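Local atomic coordinates of imelysin (Bacteroides ovatus ATCC 8483, PDB entry 3OYV), a protein that belongs to the imelysin-like proteins implicated in bacterial iron uptake and probably works at the outer membrane, facing the cell exterior. Residues I14-E19 / S23-M28; N44-S49 / S55-F60; T231-A236 / F288-V293. All coordinates share one frame; numbering follows the deposited sequence.

Contact 1: residues I14-E19 / S23-M28; sequences IDYTPE and SWHNYM
Tyr16, in the irregular chain ahead of helix 21-47, passes Trp24 near the start of that helix with their CA atoms 7.5 Å apart. The Asp15-Tyr16 peptide runs along the benzo end of the indole, where Tyr16 N comes within 3.6 Å of Trp24 CZ3. With CG anti to the backbone N (chi1 179°), the Tyr16 ring extends across the indole toward the helix. Its CD1 edge stands over the face of the five-membered ring, 3.7 Å from Trp24 CG, in an edge-to-face pair with planes at 79°. Tyr16 CB adds a CH-pi contact almost straight above the six-membered ring, 4.2 Å from its centroid. The N-terminal chain of this helical imelysin fold doubles back on helix 21-47 in an aromatic cluster of Tyr16, Trp24 and His25, and Phe268 adds a second edge-to-face partner to Tyr16. At the far end of the phenol, Tyr16 OH and His25 NE2 form a 2.8 Å hydrogen bond in which either could donate. Ile14 runs past the indole in the opposite direction, CG2 coming obliquely within 4.0 Å of Trp24 CH2, while Leu350 O accepts from Trp24 NE1, which limits how far the indole can turn. Were Trp24 an alanine, Tyr16 would probably lose the surface its edge and CB rest on, and Leu350 O its indole donor. Nearby, a water joins Glu19 O to Ser23 N.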
ATOM      1  N   ILE A  14     -22.014  -5.861 -10.741  1.00 18.98           N
ATOM      2  CA  ILE A  14     -22.394  -5.101 -11.925  1.00 17.45           C
ATOM      3  C   ILE A  14     -21.431  -5.463 -13.043  1.00 17.24           C
ATOM      4  O   ILE A  14     -20.263  -5.741 -12.775  1.00 19.17           O
ATOM      5  CB  ILE A  14     -22.418  -3.602 -11.606  1.00 17.95           C
ATOM      6  CG1 ILE A  14     -22.943  -2.813 -12.792  1.00 16.90           C
ATOM      7  CG2 ILE A  14     -21.006  -3.109 -11.155  1.00 19.41           C
ATOM      8  CD1 ILE A  14     -23.269  -1.346 -12.437  1.00 19.45           C
ATOM      9  N   ASP A  15     -21.911  -5.493 -14.276  1.00 17.85           N
ATOM     10  CA  ASP A  15     -21.054  -5.655 -15.432  1.00 17.54           C
ATOM     11  C   ASP A  15     -21.123  -4.410 -16.307  1.00 17.87           C
ATOM     12  O   ASP A  15     -22.122  -3.686 -16.293  1.00 19.87           O
ATOM     13  CB  ASP A  15     -21.467  -6.878 -16.245  1.00 20.31           C
ATOM     14  CG  ASP A  15     -21.368  -8.170 -15.456  1.00 22.75           C
ATOM     15  OD1 ASP A  15     -20.286  -8.437 -14.905  1.00 19.92           O
ATOM     16  OD2 ASP A  15     -22.370  -8.922 -15.404  1.00 27.75           O
ATOM     17  N   TYR A  16     -20.054  -4.199 -17.057  1.00 17.03           N
ATOM     18  CA  TYR A  16     -19.982  -3.118 -18.022  1.00 16.72           C
ATOM     19  C   TYR A  16     -20.942  -3.399 -19.168  1.00 19.05           C
ATOM     20  O   TYR A  16     -20.926  -4.501 -19.756  1.00 20.86           O
ATOM     21  CB  TYR A  16     -18.543  -3.032 -18.513  1.00 17.97           C
ATOM     22  CG  TYR A  16     -18.240  -1.977 -19.543  1.00 15.53           C
ATOM     23  CD1 TYR A  16     -17.866  -0.682 -19.164  1.00 13.53           C
ATOM     24  CD2 TYR A  16     -18.283  -2.270 -20.895  1.00 22.52           C
ATOM     25  CE1 TYR A  16     -17.540   0.269 -20.110  1.00 15.86           C
ATOM     26  CE2 TYR A  16     -17.980  -1.313 -21.850  1.00 21.64           C
ATOM     27  CZ  TYR A  16     -17.612  -0.030 -21.454  1.00 16.94           C
ATOM     28  OH  TYR A  16     -17.309   0.892 -22.432  1.00 15.43           O
ATOM     29  N   THR A  17     -21.779  -2.414 -19.484  1.00 18.43           N
ATOM     30  CA  THR A  17     -22.749  -2.555 -20.570  1.00 17.48           C
ATOM     31  C   THR A  17     -22.769  -1.272 -21.395  1.00 15.18           C
ATOM     32  O   THR A  17     -22.328  -0.234 -20.924  1.00 14.04           O
ATOM     33  CB  THR A  17     -24.175  -2.742 -20.023  1.00 18.36           C
ATOM     34  OG1 THR A  17     -24.617  -1.508 -19.413  1.00 19.14           O
ATOM     35  CG2 THR A  17     -24.264  -3.951 -19.004  1.00 21.16           C
ATOM     36  N   PRO A  18     -23.381  -1.308 -22.597  1.00 16.06           N
ATOM     37  CA  PRO A  18     -23.541  -0.049 -23.329  1.00 17.36           C
ATOM     38  C   PRO A  18     -24.293   1.016 -22.523  1.00 14.90           C
ATOM     39  O   PRO A  18     -24.016   2.203 -22.636  1.00 14.15           O
ATOM     40  CB  PRO A  18     -24.361  -0.457 -24.561  1.00 18.47           C
ATOM     41  CG  PRO A  18     -23.969  -1.908 -24.762  1.00 19.77           C
ATOM     42  CD  PRO A  18     -23.832  -2.481 -23.381  1.00 18.10           C
ATOM     43  N   GLU A  19     -25.234   0.589 -21.700  1.00 15.00           N
ATOM     44  CA  GLU A  19     -26.095   1.520 -20.994  1.00 15.31           C
ATOM     45  C   GLU A  19     -25.393   2.174 -19.808  1.00 14.89           C
ATOM     46  O   GLU A  19     -25.740   3.290 -19.447  1.00 16.36           O
ATOM     47  CB  GLU A  19     -27.361   0.802 -20.541  1.00 17.44           C
ATOM     48  CG  GLU A  19     -28.347   0.549 -21.670  1.00 22.44           C
ATOM     49  CD  GLU A  19     -27.924  -0.599 -22.588  1.00 27.55           C
ATOM     50  OE1 GLU A  19     -27.202  -1.539 -22.125  1.00 28.00           O
ATOM     51  OE2 GLU A  19     -28.334  -0.551 -23.780  1.00 31.57           O
ATOM     52  N   SER A  23     -21.149   6.396 -17.725  1.00 10.60           N
ATOM     53  CA  SER A  23     -20.903   6.594 -16.292  0.50 10.34           C
ATOM     54  C   SER A  23     -19.619   5.876 -15.861  1.00 11.34           C
ATOM     55  O   SER A  23     -18.834   6.396 -15.084  1.00 11.04           O
ATOM     56  CB  SER A  23     -22.075   6.065 -15.461  0.50 11.07           C
ATOM     57  OG  SER A  23     -23.254   6.829 -15.676  0.50  8.30           O
ATOM     58  N   TRP A  24     -19.423   4.662 -16.374  1.00 11.26           N
ATOM     59  CA  TRP A  24     -18.234   3.862 -16.040  1.00 10.74           C
ATOM     60  C   TRP A  24     -16.965   4.607 -16.467  1.00 11.45           C
ATOM     61  O   TRP A  24     -16.007   4.735 -15.689  1.00 10.89           O
ATOM     62  CB  TRP A  24     -18.313   2.504 -16.730  1.00 11.55           C
ATOM     63  CG  TRP A  24     -17.585   1.389 -16.062  1.00 11.10           C
ATOM     64  CD1 TRP A  24     -16.240   1.263 -15.870  1.00 12.74           C
ATOM     65  CD2 TRP A  24     -18.181   0.225 -15.507  1.00 12.66           C
ATOM     66  NE1 TRP A  24     -15.968   0.085 -15.229  1.00 12.96           N
ATOM     67  CE2 TRP A  24     -17.141  -0.584 -15.002  1.00 12.75           C
ATOM     68  CE3 TRP A  24     -19.499  -0.220 -15.386  1.00 13.50           C
ATOM     69  CZ2 TRP A  24     -17.383  -1.804 -14.387  1.00 14.33           C
ATOM     70  CZ3 TRP A  24     -19.723  -1.419 -14.798  1.00 16.61           C
ATOM     71  CH2 TRP A  24     -18.673  -2.194 -14.277  1.00 16.30           C
ATOM     72  N   HIS A  25     -16.961   5.143 -17.684  1.00 10.47           N
ATOM     73  CA  HIS A  25     -15.821   5.932 -18.184  1.00 10.74           C
ATOM     74  C   HIS A  25     -15.557   7.132 -17.304  1.00 10.43           C
ATOM     75  O   HIS A  25     -14.412   7.394 -16.886  1.00 11.01           O
ATOM     76  CB  HIS A  25     -16.071   6.414 -19.616  1.00 12.06           C
ATOM     77  CG  HIS A  25     -16.229   5.295 -20.618  1.00 12.64           C
ATOM     78  ND1 HIS A  25     -16.749   5.495 -21.886  1.00 13.72           N
ATOM     79  CD2 HIS A  25     -16.007   3.962 -20.521  1.00 13.14           C
ATOM     80  CE1 HIS A  25     -16.781   4.345 -22.539  1.00 13.50           C
ATOM     81  NE2 HIS A  25     -16.323   3.402 -21.740  1.00 15.78           N
ATOM     82  N   ASN A  26     -16.602   7.923 -17.079  1.00 10.55           N
ATOM     83  CA  ASN A  26     -16.448   9.133 -16.301  1.00 10.51           C
ATOM     84  C   ASN A  26     -15.991   8.879 -14.863  1.00  9.43           C
ATOM     85  O   ASN A  26     -15.163   9.638 -14.326  1.00 11.00           O
ATOM     86  CB  ASN A  26     -17.753   9.918 -16.326  1.00 11.10           C
ATOM     87  CG  ASN A  26     -17.985  10.605 -17.678  1.00 12.89           C
ATOM     88  OD1 ASN A  26     -17.028  11.000 -18.340  1.00 14.81           O
ATOM     89  ND2 ASN A  26     -19.259  10.777 -18.066  1.00 14.61           N
ATOM     90  N   TYR A  27     -16.553   7.857 -14.232  1.00  9.70           N
ATOM     91  CA  TYR A  27     -16.196   7.601 -12.834  1.00 10.55           C
ATOM     92  C   TYR A  27     -14.794   7.006 -12.721  1.00 11.12           C
ATOM     93  O   TYR A  27     -14.044   7.361 -11.820  1.00 11.83           O
ATOM     94  CB  TYR A  27     -17.233   6.776 -12.083  1.00 11.01           C
ATOM     95  CG  TYR A  27     -17.072   6.979 -10.600  1.00  9.74           C
ATOM     96  CD1 TYR A  27     -17.218   8.248 -10.036  1.00 10.60           C
ATOM     97  CD2 TYR A  27     -16.747   5.919  -9.773  1.00 11.06           C
ATOM     98  CE1 TYR A  27     -17.066   8.449  -8.697  1.00 10.41           C
ATOM     99  CE2 TYR A  27     -16.596   6.115  -8.407  1.00 10.37           C
ATOM    100  CZ  TYR A  27     -16.763   7.389  -7.873  1.00 10.75           C
ATOM    101  OH  TYR A  27     -16.632   7.617  -6.511  1.00 12.41           O
HETATM  102  N   MSE A  28     -14.432   6.110 -13.642  1.00 11.09           N
HETATM  103  CA  MSE A  28     -13.044   5.600 -13.688  0.60 11.06           C
HETATM  104  C   MSE A  28     -12.079   6.763 -13.807  1.00 10.52           C
HETATM  105  O   MSE A  28     -11.069   6.802 -13.107  1.00 10.96           O
HETATM  106  CB  MSE A  28     -12.793   4.642 -14.846  0.60 10.66           C
HETATM  107  CG  MSE A  28     -13.197   3.231 -14.621  0.60 12.04           C
HETATM  108 SE   MSE A  28     -12.432   2.074 -15.936  0.60 14.79          SE
HETATM  109  CE  MSE A  28     -13.179   2.911 -17.507  0.60 10.77           C
TER
HETATM  110  O   HOH W   1     -23.963   5.589 -18.578  1.00 13.11           O
HETATM  111  O   HOH W   2     -25.455   4.690 -16.297  1.00 16.79           O

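Contact 2: residues N44-S49 / S55-F60; sequences NAWNSS and SYASLF
Ser55 OG is held from two directions at the N-cap of helix 56-62, beside the Trp46 carbonyl. It accepts a capping bond from Ser58 N (3.0 Å, 161° at the hydrogen) and lies 2.7 Å from the oxygen of a water that also reaches Asn47 O through a weak bond. Its chi1 of 70° sets OG between the backbone N and the carbonyl carbon, turned toward the first helical turn. Ser55 CB presses against Trp46 O at 3.1 Å.

Two backbone bonds join the end of one helix to the start of the next. Tyr56 N donates to Ala45 O at 2.9 Å, and Ala57 N donates to Trp46 O at 3.0 Å, the second on a lone pair in the carbonyl plane. Amides of one helix's first turn thereby meet carbonyls of the other's last, probably setting the negative end of one dipole against the positive end of the other. The Tyr56 ring leans its edge over the indole: Tyr56 CD2 sits 3.5 Å from Trp46 CH2, above the rim of the six-membered ring, with the planes at 66° in an edge-to-face stack. Ala57 CB approaches the same indole at CE3, 4.2 Å away.

Asn44 O closes helix 21-47 by accepting from both Ser48 N and Ser49 N. Helix 223-261 packs against this joint through Val238 on Trp46 and Val234 on Ala57 and Phe60, while Pro292 touches both Trp46 and Tyr56, so that the corner between helices 21-47 and 56-62 is pinned to the long helix and to the loop that carries Pro292.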
ATOM      1  N   ASN A  44       5.611  15.173  -3.875  1.00 10.62           N
ATOM      2  CA  ASN A  44       6.103  16.534  -3.747  1.00 12.69           C
ATOM      3  C   ASN A  44       6.284  16.982  -2.299  1.00 12.20           C
ATOM      4  O   ASN A  44       7.215  17.743  -2.007  1.00 14.50           O
ATOM      5  CB  ASN A  44       5.197  17.522  -4.477  1.00 13.28           C
ATOM      6  CG  ASN A  44       5.280  17.387  -6.001  1.00 14.43           C
ATOM      7  OD1 ASN A  44       6.239  16.832  -6.528  1.00 16.41           O
ATOM      8  ND2 ASN A  44       4.248  17.896  -6.712  1.00 16.56           N
ATOM      9  N   ALA A  45       5.461  16.453  -1.389  1.00 11.77           N
ATOM     10  CA  ALA A  45       5.575  16.822   0.026  1.00 11.92           C
ATOM     11  C   ALA A  45       6.916  16.316   0.558  1.00 11.78           C
ATOM     12  O   ALA A  45       7.600  16.999   1.304  1.00 12.83           O
ATOM     13  CB  ALA A  45       4.468  16.223   0.826  1.00 12.94           C
ATOM     14  N   TRP A  46       7.286  15.102   0.141  1.00 11.83           N
ATOM     15  CA  TRP A  46       8.573  14.532   0.541  1.00 11.27           C
ATOM     16  C   TRP A  46       9.752  15.147  -0.173  1.00 10.87           C
ATOM     17  O   TRP A  46      10.821  15.309   0.412  1.00 12.43           O
ATOM     18  CB  TRP A  46       8.574  13.002   0.335  1.00 10.39           C
ATOM     19  CG  TRP A  46       8.000  12.234   1.502  1.00  9.50           C
ATOM     20  CD1 TRP A  46       6.682  11.890   1.696  1.00 11.37           C
ATOM     21  CD2 TRP A  46       8.709  11.729   2.646  1.00 10.02           C
ATOM     22  NE1 TRP A  46       6.527  11.244   2.890  1.00 10.87           N
ATOM     23  CE2 TRP A  46       7.760  11.114   3.481  1.00 10.07           C
ATOM     24  CE3 TRP A  46      10.043  11.775   3.067  1.00 10.57           C
ATOM     25  CZ2 TRP A  46       8.118  10.484   4.680  1.00 11.63           C
ATOM     26  CZ3 TRP A  46      10.390  11.139   4.242  1.00 12.10           C
ATOM     27  CH2 TRP A  46       9.450  10.527   5.040  1.00 10.99           C
ATOM     28  N   ASN A  47       9.608  15.384  -1.477  1.00 12.77           N
ATOM     29  CA  ASN A  47      10.747  15.696  -2.314  1.00 13.68           C
ATOM     30  C   ASN A  47      11.005  17.168  -2.553  1.00 14.20           C
ATOM     31  O   ASN A  47      12.137  17.545  -2.875  1.00 15.52           O
ATOM     32  CB  ASN A  47      10.564  15.018  -3.671  1.00 12.96           C
ATOM     33  CG  ASN A  47      11.797  15.148  -4.563  1.00 13.89           C
ATOM     34  OD1 ASN A  47      12.907  14.676  -4.230  1.00 15.67           O
ATOM     35  ND2 ASN A  47      11.604  15.744  -5.733  1.00 16.87           N
ATOM     36  N   SER A  48       9.972  17.983  -2.411  1.00 14.91           N
ATOM     37  CA  SER A  48      10.080  19.396  -2.772  0.60 15.53           C
ATOM     38  C   SER A  48       9.755  20.331  -1.607  1.00 15.54           C
ATOM     39  O   SER A  48      10.599  21.173  -1.209  1.00 18.64           O
ATOM     40  CB  SER A  48       9.172  19.689  -3.981  0.60 17.02           C
ATOM     41  OG  SER A  48       9.219  21.068  -4.316  0.60 20.32           O
ATOM     42  N   SER A  49       8.569  20.205  -1.054  1.00 15.33           N
ATOM     43  CA  SER A  49       8.125  21.142  -0.033  1.00 16.78           C
ATOM     44  C   SER A  49       6.966  20.604   0.752  1.00 16.28           C
ATOM     45  O   SER A  49       5.943  20.221   0.178  1.00 17.64           O
ATOM     46  CB  SER A  49       7.737  22.466  -0.698  1.00 17.75           C
ATOM     47  OG  SER A  49       7.229  23.416   0.234  1.00 19.76           O
ATOM     48  N   SER A  55      11.327  20.342   2.262  1.00 14.39           N
ATOM     49  CA  SER A  55      10.685  19.058   1.969  1.00 13.56           C
ATOM     50  C   SER A  55      10.599  18.194   3.222  1.00 12.88           C
ATOM     51  O   SER A  55      11.388  18.357   4.174  1.00 13.41           O
ATOM     52  CB  SER A  55      11.508  18.335   0.919  1.00 12.72           C
ATOM     53  OG  SER A  55      12.743  17.919   1.473  1.00 13.53           O
ATOM     54  N   TYR A  56       9.709  17.209   3.225  1.00 12.71           N
ATOM     55  CA  TYR A  56       9.646  16.314   4.378  1.00 11.33           C
ATOM     56  C   TYR A  56      10.923  15.460   4.462  1.00 12.30           C
ATOM     57  O   TYR A  56      11.369  15.124   5.566  1.00 10.99           O
ATOM     58  CB  TYR A  56       8.406  15.435   4.361  1.00 10.84           C
ATOM     59  CG  TYR A  56       8.012  14.934   5.722  1.00 11.79           C
ATOM     60  CD1 TYR A  56       7.251  15.730   6.559  1.00 15.79           C
ATOM     61  CD2 TYR A  56       8.429  13.703   6.207  1.00 12.33           C
ATOM     62  CE1 TYR A  56       6.891  15.307   7.788  1.00 16.01           C
ATOM     63  CE2 TYR A  56       8.028  13.259   7.476  1.00 14.35           C
ATOM     64  CZ  TYR A  56       7.271  14.086   8.257  1.00 15.34           C
ATOM     65  OH  TYR A  56       6.893  13.698   9.527  1.00 22.12           O
ATOM     66  N   ALA A  57      11.533  15.134   3.323  1.00 11.91           N
ATOM     67  CA  ALA A  57      12.798  14.407   3.308  1.00 11.12           C
ATOM     68  C   ALA A  57      13.836  15.230   4.093  1.00 11.49           C
ATOM     69  O   ALA A  57      14.560  14.671   4.938  1.00 11.89           O
ATOM     70  CB  ALA A  57      13.269  14.141   1.888  1.00 11.05           C
ATOM     71  N   SER A  58      13.945  16.521   3.785  1.00 11.26           N
ATOM     72  CA  SER A  58      14.927  17.361   4.468  1.00 11.76           C
ATOM     73  C   SER A  58      14.619  17.429   5.976  1.00 12.60           C
ATOM     74  O   SER A  58      15.536  17.372   6.807  1.00 13.63           O
ATOM     75  CB  SER A  58      14.971  18.751   3.848  1.00 13.09           C
ATOM     76  OG  SER A  58      15.529  18.746   2.530  1.00 16.54           O
ATOM     77  N   LEU A  59      13.343  17.564   6.323  1.00 12.50           N
ATOM     78  CA  LEU A  59      12.904  17.627   7.715  1.00 13.64           C
ATOM     79  C   LEU A  59      13.297  16.353   8.490  1.00 13.83           C
ATOM     80  O   LEU A  59      13.890  16.422   9.574  1.00 13.85           O
ATOM     81  CB  LEU A  59      11.378  17.861   7.740  1.00 14.53           C
ATOM     82  CG  LEU A  59      10.674  17.965   9.081  1.00 18.57           C
ATOM     83  CD1 LEU A  59       9.323  18.651   8.872  1.00 20.31           C
ATOM     84  CD2 LEU A  59      10.473  16.642   9.751  1.00 19.89           C
ATOM     85  N   PHE A  60      12.977  15.202   7.922  1.00 12.36           N
ATOM     86  CA  PHE A  60      13.232  13.947   8.588  1.00 12.76           C
ATOM     87  C   PHE A  60      14.726  13.680   8.721  1.00 11.81           C
ATOM     88  O   PHE A  60      15.171  13.211   9.766  1.00 13.33           O
ATOM     89  CB  PHE A  60      12.527  12.819   7.853  1.00 12.24           C
ATOM     90  CG  PHE A  60      12.294  11.577   8.691  1.00 12.18           C
ATOM     91  CD1 PHE A  60      11.386  11.580   9.749  1.00 14.25           C
ATOM     92  CD2 PHE A  60      12.984  10.412   8.421  1.00 13.28           C
ATOM     93  CE1 PHE A  60      11.165  10.415  10.499  1.00 14.96           C
ATOM     94  CE2 PHE A  60      12.771   9.286   9.159  1.00 13.81           C
ATOM     95  CZ  PHE A  60      11.865   9.263  10.188  1.00 13.16           C
TER
HETATM   96  O   HOH W   3      14.366  16.911  -0.493  1.00 18.33           O

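Contact 3: residues T231-A236 / F288-V293; sequences TQYVDA and FLFGPV
Phe288 opens the loop's side of the contact: its CB lies 3.3 Å from Tyr233 OH, which projects from helix 223-261. The Tyr233 ring reaches outward because CG is anti to the backbone N (chi1 170°), carrying the hydroxyl to the loop while the rest of segment 231-236 stays back. The Phe288 ring slides past the phenol and finds its edge-to-face partner in Tyr242 of the same helix. Leu289 is the centre of an inverse gamma turn, closed by a weak bond from Phe290 N to Phe288 O, and this turn brings two phenylalanines to the same tyrosine. Phe290 comes at Tyr233 from the opposite direction, ring edge first: CE1 is 3.4 Å from Tyr233 OH, which lies in the plane of the Phe290 ring, and CZ is 4.3 Å from Tyr233 CE2. At Gly291, of positive phi, a CB would probably run into Pro292 CD. Pro292 and Val293 turn into a 3-10 segment and pack on Leu42 of helix 21-47. A buried tyrosine hydroxyl set between the edge of Phe290 and the CB of Phe288 thus joins loop to long helix, aromatic packing inside this predominantly helical imelysin fold.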
ATOM      1  N   THR A 231      19.434   8.922   6.602  1.00  9.46           N
ATOM      2  CA  THR A 231      19.647   9.580   5.328  1.00  9.71           C
ATOM      3  C   THR A 231      19.461   8.593   4.198  1.00  9.47           C
ATOM      4  O   THR A 231      18.772   8.879   3.201  1.00 10.39           O
ATOM      5  CB  THR A 231      21.020  10.269   5.328  1.00  9.97           C
ATOM      6  OG1 THR A 231      20.971  11.315   6.266  1.00 12.56           O
ATOM      7  CG2 THR A 231      21.408  10.778   3.926  1.00 12.32           C
ATOM      8  N   GLN A 232      20.077   7.419   4.331  1.00  9.27           N
ATOM      9  CA  GLN A 232      19.945   6.367   3.314  1.00  9.94           C
ATOM     10  C   GLN A 232      18.504   5.895   3.148  1.00  9.00           C
ATOM     11  O   GLN A 232      18.022   5.654   2.032  1.00 10.58           O
ATOM     12  CB  GLN A 232      20.876   5.181   3.582  1.00  9.91           C
ATOM     13  CG  GLN A 232      20.777   3.994   2.671  1.00 10.52           C
ATOM     14  CD  GLN A 232      21.218   4.241   1.264  1.00 10.75           C
ATOM     15  OE1 GLN A 232      21.848   5.252   0.938  1.00 13.23           O
ATOM     16  NE2 GLN A 232      20.926   3.290   0.414  1.00 11.28           N
ATOM     17  N   TYR A 233      17.821   5.719   4.279  1.00  9.76           N
ATOM     18  CA  TYR A 233      16.427   5.281   4.254  1.00  8.36           C
ATOM     19  C   TYR A 233      15.551   6.255   3.474  1.00  9.21           C
ATOM     20  O   TYR A 233      14.754   5.880   2.624  1.00  9.95           O
ATOM     21  CB  TYR A 233      15.951   5.138   5.686  1.00 10.07           C
ATOM     22  CG  TYR A 233      14.480   4.924   5.947  1.00  8.52           C
ATOM     23  CD1 TYR A 233      13.911   3.663   5.977  1.00  9.28           C
ATOM     24  CD2 TYR A 233      13.679   6.015   6.245  1.00  9.32           C
ATOM     25  CE1 TYR A 233      12.554   3.489   6.266  1.00 10.02           C
ATOM     26  CE2 TYR A 233      12.341   5.868   6.584  1.00 10.09           C
ATOM     27  CZ  TYR A 233      11.800   4.593   6.607  1.00  9.33           C
ATOM     28  OH  TYR A 233      10.481   4.435   6.979  1.00 11.44           O
ATOM     29  N   VAL A 234      15.726   7.527   3.753  1.00  8.83           N
ATOM     30  CA  VAL A 234      14.919   8.552   3.074  1.00  9.44           C
ATOM     31  C   VAL A 234      15.296   8.629   1.597  1.00 10.07           C
ATOM     32  O   VAL A 234      14.420   8.618   0.713  1.00 10.14           O
ATOM     33  CB  VAL A 234      15.088   9.919   3.747  1.00  9.93           C
ATOM     34  CG1 VAL A 234      14.487  11.057   2.902  1.00 11.71           C
ATOM     35  CG2 VAL A 234      14.477   9.910   5.183  1.00 11.35           C
ATOM     36  N   ASP A 235      16.591   8.681   1.302  1.00  9.38           N
ATOM     37  CA  ASP A 235      17.036   8.974  -0.063  1.00  9.28           C
ATOM     38  C   ASP A 235      16.970   7.784  -0.994  1.00 10.55           C
ATOM     39  O   ASP A 235      16.805   8.001  -2.193  1.00 11.70           O
ATOM     40  CB  ASP A 235      18.477   9.556  -0.054  1.00 10.98           C
ATOM     41  CG  ASP A 235      18.568  10.961   0.499  1.00 13.25           C
ATOM     42  OD1 ASP A 235      17.523  11.627   0.605  1.00 12.91           O
ATOM     43  OD2 ASP A 235      19.713  11.374   0.806  1.00 15.34           O
ATOM     44  N   ALA A 236      17.116   6.547  -0.477  1.00  9.48           N
ATOM     45  CA  ALA A 236      17.119   5.334  -1.272  1.00  9.09           C
ATOM     46  C   ALA A 236      15.829   4.532  -1.204  1.00 10.17           C
ATOM     47  O   ALA A 236      15.514   3.797  -2.123  1.00 12.17           O
ATOM     48  CB  ALA A 236      18.335   4.444  -0.913  1.00 12.46           C
ATOM     49  N   PHE A 288       6.053   2.451   5.803  1.00  9.50           N
ATOM     50  CA  PHE A 288       6.297   3.834   6.154  1.00  9.81           C
ATOM     51  C   PHE A 288       5.040   4.676   6.007  1.00  9.83           C
ATOM     52  O   PHE A 288       5.048   5.731   5.359  1.00 10.33           O
ATOM     53  CB  PHE A 288       7.534   4.468   5.479  1.00 11.25           C
ATOM     54  CG  PHE A 288       7.785   4.086   4.042  1.00  9.85           C
ATOM     55  CD1 PHE A 288       8.493   2.948   3.732  1.00 10.20           C
ATOM     56  CD2 PHE A 288       7.467   4.956   3.010  1.00 10.17           C
ATOM     57  CE1 PHE A 288       8.839   2.633   2.420  1.00 11.17           C
ATOM     58  CE2 PHE A 288       7.791   4.672   1.707  1.00 10.87           C
ATOM     59  CZ  PHE A 288       8.492   3.510   1.388  1.00 10.85           C
ATOM     60  N   LEU A 289       3.958   4.226   6.648  1.00  9.91           N
ATOM     61  CA  LEU A 289       2.712   4.999   6.704  1.00 11.27           C
ATOM     62  C   LEU A 289       2.784   6.024   7.838  1.00 11.82           C
ATOM     63  O   LEU A 289       2.078   5.930   8.855  1.00 13.76           O
ATOM     64  CB  LEU A 289       1.506   4.072   6.835  1.00 11.31           C
ATOM     65  CG  LEU A 289       1.214   3.141   5.652  1.00 12.95           C
ATOM     66  CD1 LEU A 289       0.204   2.032   6.005  1.00 14.62           C
ATOM     67  CD2 LEU A 289       0.724   3.944   4.427  1.00 13.66           C
ATOM     68  N   PHE A 290       3.688   6.987   7.674  1.00 10.80           N
ATOM     69  CA  PHE A 290       3.842   8.096   8.587  1.00 11.51           C
ATOM     70  C   PHE A 290       4.181   9.348   7.815  1.00 11.88           C
ATOM     71  O   PHE A 290       4.479   9.295   6.629  1.00 12.50           O
ATOM     72  CB  PHE A 290       4.914   7.822   9.671  1.00 12.77           C
ATOM     73  CG  PHE A 290       6.333   7.830   9.170  1.00 13.15           C
ATOM     74  CD1 PHE A 290       6.932   6.657   8.714  1.00 15.09           C
ATOM     75  CD2 PHE A 290       7.075   8.980   9.212  1.00 14.50           C
ATOM     76  CE1 PHE A 290       8.262   6.682   8.298  1.00 14.40           C
ATOM     77  CE2 PHE A 290       8.383   9.017   8.778  1.00 16.83           C
ATOM     78  CZ  PHE A 290       8.978   7.871   8.342  1.00 15.73           C
ATOM     79  N   GLY A 291       4.108  10.495   8.481  1.00 13.13           N
ATOM     80  CA  GLY A 291       4.351  11.755   7.816  1.00 12.72           C
ATOM     81  C   GLY A 291       3.220  12.051   6.854  1.00 12.50           C
ATOM     82  O   GLY A 291       2.060  11.726   7.140  1.00 12.99           O
ATOM     83  N   PRO A 292       3.537  12.662   5.711  1.00 12.11           N
ATOM     84  CA  PRO A 292       2.492  13.089   4.770  1.00 12.64           C
ATOM     85  C   PRO A 292       1.384  12.104   4.474  1.00 12.36           C
ATOM     86  O   PRO A 292       0.205  12.475   4.494  1.00 13.56           O
ATOM     87  CB  PRO A 292       3.294  13.454   3.526  1.00 13.22           C
ATOM     88  CG  PRO A 292       4.572  14.003   4.078  1.00 13.49           C
ATOM     89  CD  PRO A 292       4.869  13.147   5.304  1.00 12.36           C
ATOM     90  N   VAL A 293       1.713  10.848   4.232  1.00 11.83           N
ATOM     91  CA  VAL A 293       0.661   9.894   3.846  1.00 11.54           C
ATOM     92  C   VAL A 293      -0.313   9.633   5.011  1.00 11.82           C
ATOM     93  O   VAL A 293      -1.439   9.216   4.786  1.00 13.91           O
ATOM     94  CB  VAL A 293       1.254   8.553   3.331  1.00 11.29           C
ATOM     95  CG1 VAL A 293       1.799   7.719   4.525  1.00 12.10           C
ATOM     96  CG2 VAL A 293       0.230   7.761   2.492  1.00 13.09           C
TER

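Overall arrangement
Along the chain the contacts come in series, from the N-terminal lead-in through the first helix to the pairing of helix 223-261 with the 288-293 loop. Contacts 1 and 2 share helix 21-47 at its two ends, their centres 38 Å apart. Contacts 1 and 3, 37 Å apart by centres, lie on opposite sides of the chain's centre. Contacts 2 and 3 touch, with centres 9 Å apart, and Phe60 meets Phe290. Helix 223-261 ties the two regions together: its early residues serve contacts 2 and 3, and its late ones, such as Val256 and Ala260, lie against contact 1. Helices 21-47 and 223-261 therefore run side by side in opposite directions, spanning much of this single chain.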